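Local coordinates for prenylcyclase (Actinoplanes teichomyceticus, PDB 6IJ1), which probably cyclises or transfers prenyl groups, as a bacterial prenylcyclase, although its exact substrate and reaction are not established, at residues 289-297 with 307-318. Residues are numbered along the deposited sequence; the frame is centred on the assembly and turned at random.
Sequences ARLRMVLPW and WTFDGVGRACLG
Arg-292 sets CB over one face of the six-membered ring of Trp-307, near its rim and 4.0 Å from the centroid, in a CH-pi contact. Its CG sits between the backbone N and the carbonyl carbon (chi1 58°), and from there the extended chain runs outward past CH2 and CZ2, with CD 3.7 Å from CZ2. The guanidinium, tilted only 16° from the indole plane, continues to the Asp-302 carboxylate and the carbonyls of Ala-192 and Tyr-193. At the edge of the same indole, in its plane, lie Val-294 CA and Met-293 O. Were Trp-307 cut back to an alanine, CB and CD of Arg-292 would probably lose the ring they rest on, with a gap opened beside Val-294. Met-293 O also accepts the backbone N-H of Gly-318 at 2.8 Å, in the carbonyl plane. Next to this bond, Leu-295 CD2 packs 3.6 Å from Gly-318 N and 3.8 Å from Leu-317 CB, while Pro-296 meets Leu-317 CD1 through CD at 3.9 Å, the two side chains crossing at about a right angle. Farther along, a water accepts from Arg-290 NH2 and donates to Asp-310 OD1, while OD2 is salt-bridged to Arg-322. The contact packs the inverse gamma turn centred on Met-293, after strand 291-292, against the residue before strand 308-309 and the loop into 319-321, central strand of a small mixed three-stranded sheet in a chain whose other regular structure is helical.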
# COMPACT_ATOMS: atom_id res chain seq x y z
N ALA A 289 10.00 -2.67 1.79
CA ALA A 289 8.88 -1.76 1.57
C ALA A 289 9.36 -0.36 1.97
O ALA A 289 9.13 0.12 3.08
CB ALA A 289 7.66 -2.24 2.37
N ARG A 290 10.07 0.28 1.04
CA ARG A 290 10.86 1.47 1.36
C ARG A 290 9.98 2.70 1.22
O ARG A 290 9.59 3.08 0.11
CB ARG A 290 12.10 1.57 0.44
CG ARG A 290 13.03 0.33 0.52
CD ARG A 290 13.42 -0.06 1.99
NE ARG A 290 14.49 0.75 2.54
CZ ARG A 290 15.81 0.48 2.37
NH1 ARG A 290 16.21 -0.47 1.61
NH2 ARG A 290 16.71 1.25 2.87
N LEU A 291 9.64 3.26 2.36
CA LEU A 291 8.69 4.36 2.50
C LEU A 291 9.51 5.63 2.68
O LEU A 291 10.35 5.70 3.58
CB LEU A 291 7.82 4.08 3.73
CG LEU A 291 6.53 4.82 4.05
CD1 LEU A 291 6.03 4.18 5.33
CD2 LEU A 291 6.94 6.25 4.30
N ARG A 292 9.26 6.64 1.86
CA ARG A 292 9.97 7.91 2.07
C ARG A 292 9.05 8.86 2.82
O ARG A 292 7.95 9.18 2.34
CB ARG A 292 10.47 8.49 0.76
CG ARG A 292 9.42 8.76 -0.30
CD ARG A 292 10.07 9.20 -1.62
NE ARG A 292 9.08 9.51 -2.63
CZ ARG A 292 9.36 9.70 -3.91
NH1 ARG A 292 10.64 9.70 -4.34
NH2 ARG A 292 8.39 9.91 -4.79
N MET A 293 9.49 9.26 4.01
CA MET A 293 8.71 10.21 4.81
C MET A 293 8.98 11.62 4.27
O MET A 293 9.86 12.36 4.74
CB MET A 293 9.08 10.09 6.30
CG MET A 293 8.50 8.90 7.01
SD MET A 293 6.69 8.92 6.92
CE MET A 293 6.38 10.52 7.63
N VAL A 294 8.23 11.97 3.22
CA VAL A 294 8.42 13.26 2.56
C VAL A 294 8.28 14.38 3.58
O VAL A 294 7.47 14.33 4.51
CB VAL A 294 7.35 13.43 1.47
CG1 VAL A 294 7.64 14.70 0.59
CG2 VAL A 294 7.35 12.23 0.51
N LEU A 295 9.08 15.42 3.38
CA LEU A 295 8.98 16.52 4.32
C LEU A 295 7.63 17.20 4.13
O LEU A 295 7.16 17.30 3.01
CB LEU A 295 10.12 17.53 4.11
CG LEU A 295 11.48 16.92 4.56
CD1 LEU A 295 12.59 17.72 3.87
CD2 LEU A 295 11.62 16.80 6.06
N PRO A 296 7.04 17.73 5.21
CA PRO A 296 5.65 18.23 5.15
C PRO A 296 5.40 19.32 4.12
O PRO A 296 4.27 19.42 3.59
CB PRO A 296 5.41 18.77 6.56
CG PRO A 296 6.25 17.82 7.41
CD PRO A 296 7.46 17.49 6.59
N TRP A 297 6.40 20.13 3.80
CA TRP A 297 6.25 21.22 2.86
C TRP A 297 6.69 20.84 1.49
O TRP A 297 6.61 21.65 0.56
CB TRP A 297 7.09 22.42 3.39
CG TRP A 297 8.55 22.06 3.72
CD1 TRP A 297 9.61 22.15 2.88
CD2 TRP A 297 9.05 21.54 4.94
NE1 TRP A 297 10.79 21.70 3.52
CE2 TRP A 297 10.44 21.31 4.78
CE3 TRP A 297 8.45 21.19 6.15
CZ2 TRP A 297 11.24 20.78 5.81
CZ3 TRP A 297 9.26 20.66 7.17
CH2 TRP A 297 10.64 20.47 6.97
N TRP A 307 17.82 12.49 1.26
CA TRP A 307 17.17 11.64 2.24
C TRP A 307 18.19 11.09 3.24
O TRP A 307 19.31 10.73 2.85
CB TRP A 307 16.50 10.44 1.55
CG TRP A 307 15.54 10.81 0.50
CD1 TRP A 307 15.73 10.82 -0.83
CD2 TRP A 307 14.19 11.25 0.73
NE1 TRP A 307 14.57 11.25 -1.49
CE2 TRP A 307 13.61 11.49 -0.54
CE3 TRP A 307 13.41 11.40 1.88
CZ2 TRP A 307 12.30 11.94 -0.69
CZ3 TRP A 307 12.08 11.87 1.70
CH2 TRP A 307 11.56 12.10 0.43
N THR A 308 17.78 10.99 4.49
CA THR A 308 18.45 10.14 5.47
C THR A 308 17.81 8.77 5.41
O THR A 308 16.85 8.57 4.64
CB THR A 308 18.29 10.67 6.88
OG1 THR A 308 16.88 10.68 7.22
CG2 THR A 308 18.82 12.12 6.94
N PHE A 309 18.30 7.83 6.20
CA PHE A 309 17.80 6.46 6.19
C PHE A 309 17.50 5.97 7.59
O PHE A 309 18.28 6.21 8.54
CB PHE A 309 18.78 5.49 5.48
CG PHE A 309 18.96 5.82 4.07
CD1 PHE A 309 18.11 5.27 3.11
CD2 PHE A 309 20.00 6.66 3.67
CE1 PHE A 309 18.27 5.61 1.79
CE2 PHE A 309 20.18 6.99 2.33
CZ PHE A 309 19.30 6.44 1.39
N ASP A 310 16.36 5.30 7.72
CA ASP A 310 15.94 4.63 8.98
C ASP A 310 15.90 5.61 10.16
O ASP A 310 16.15 5.19 11.28
CB ASP A 310 16.79 3.39 9.23
CG ASP A 310 16.85 2.47 8.01
OD1 ASP A 310 15.80 1.95 7.63
OD2 ASP A 310 17.93 2.29 7.48
N GLY A 311 15.53 6.86 9.90
CA GLY A 311 15.38 7.85 10.98
C GLY A 311 14.18 7.54 11.85
O GLY A 311 13.23 6.94 11.35
N VAL A 312 14.24 7.91 13.12
CA VAL A 312 13.14 7.66 14.08
C VAL A 312 12.91 8.93 14.90
O VAL A 312 13.80 9.78 14.93
CB VAL A 312 13.45 6.47 15.01
CG1 VAL A 312 13.64 5.18 14.24
CG2 VAL A 312 14.67 6.75 15.87
N GLY A 313 11.75 9.03 15.54
CA GLY A 313 11.40 10.21 16.35
C GLY A 313 11.49 11.50 15.55
O GLY A 313 10.91 11.57 14.47
N ARG A 314 12.28 12.46 16.04
CA ARG A 314 12.47 13.78 15.37
C ARG A 314 13.05 13.59 13.96
O ARG A 314 12.62 14.30 13.03
CB ARG A 314 13.41 14.64 16.21
CG ARG A 314 12.93 16.06 16.46
CD ARG A 314 12.84 16.90 15.20
NE ARG A 314 11.53 17.52 15.03
CZ ARG A 314 11.23 18.41 14.09
NH1 ARG A 314 9.99 18.83 13.94
NH2 ARG A 314 12.19 18.87 13.31
N ALA A 315 13.95 12.61 13.78
CA ALA A 315 14.59 12.37 12.47
C ALA A 315 13.73 11.50 11.53
O ALA A 315 14.24 11.14 10.49
CB ALA A 315 15.94 11.76 12.69
N CYS A 316 12.47 11.21 11.86
CA CYS A 316 11.66 10.41 10.91
C CYS A 316 11.31 11.25 9.68
O CYS A 316 11.22 10.70 8.60
CB CYS A 316 10.44 9.79 11.58
SG CYS A 316 9.07 10.92 11.92
N LEU A 317 11.17 12.56 9.83
CA LEU A 317 10.85 13.41 8.66
C LEU A 317 12.07 13.46 7.74
O LEU A 317 13.16 13.71 8.23
CB LEU A 317 10.49 14.82 9.11
CG LEU A 317 9.22 14.99 9.93
CD1 LEU A 317 8.90 16.47 10.11
CD2 LEU A 317 8.05 14.27 9.29
N GLY A 318 11.88 13.25 6.44
CA GLY A 318 13.00 13.38 5.52
C GLY A 318 13.83 12.12 5.43
O GLY A 318 14.93 12.16 4.87
O HOH W 1 15.32 2.54 4.91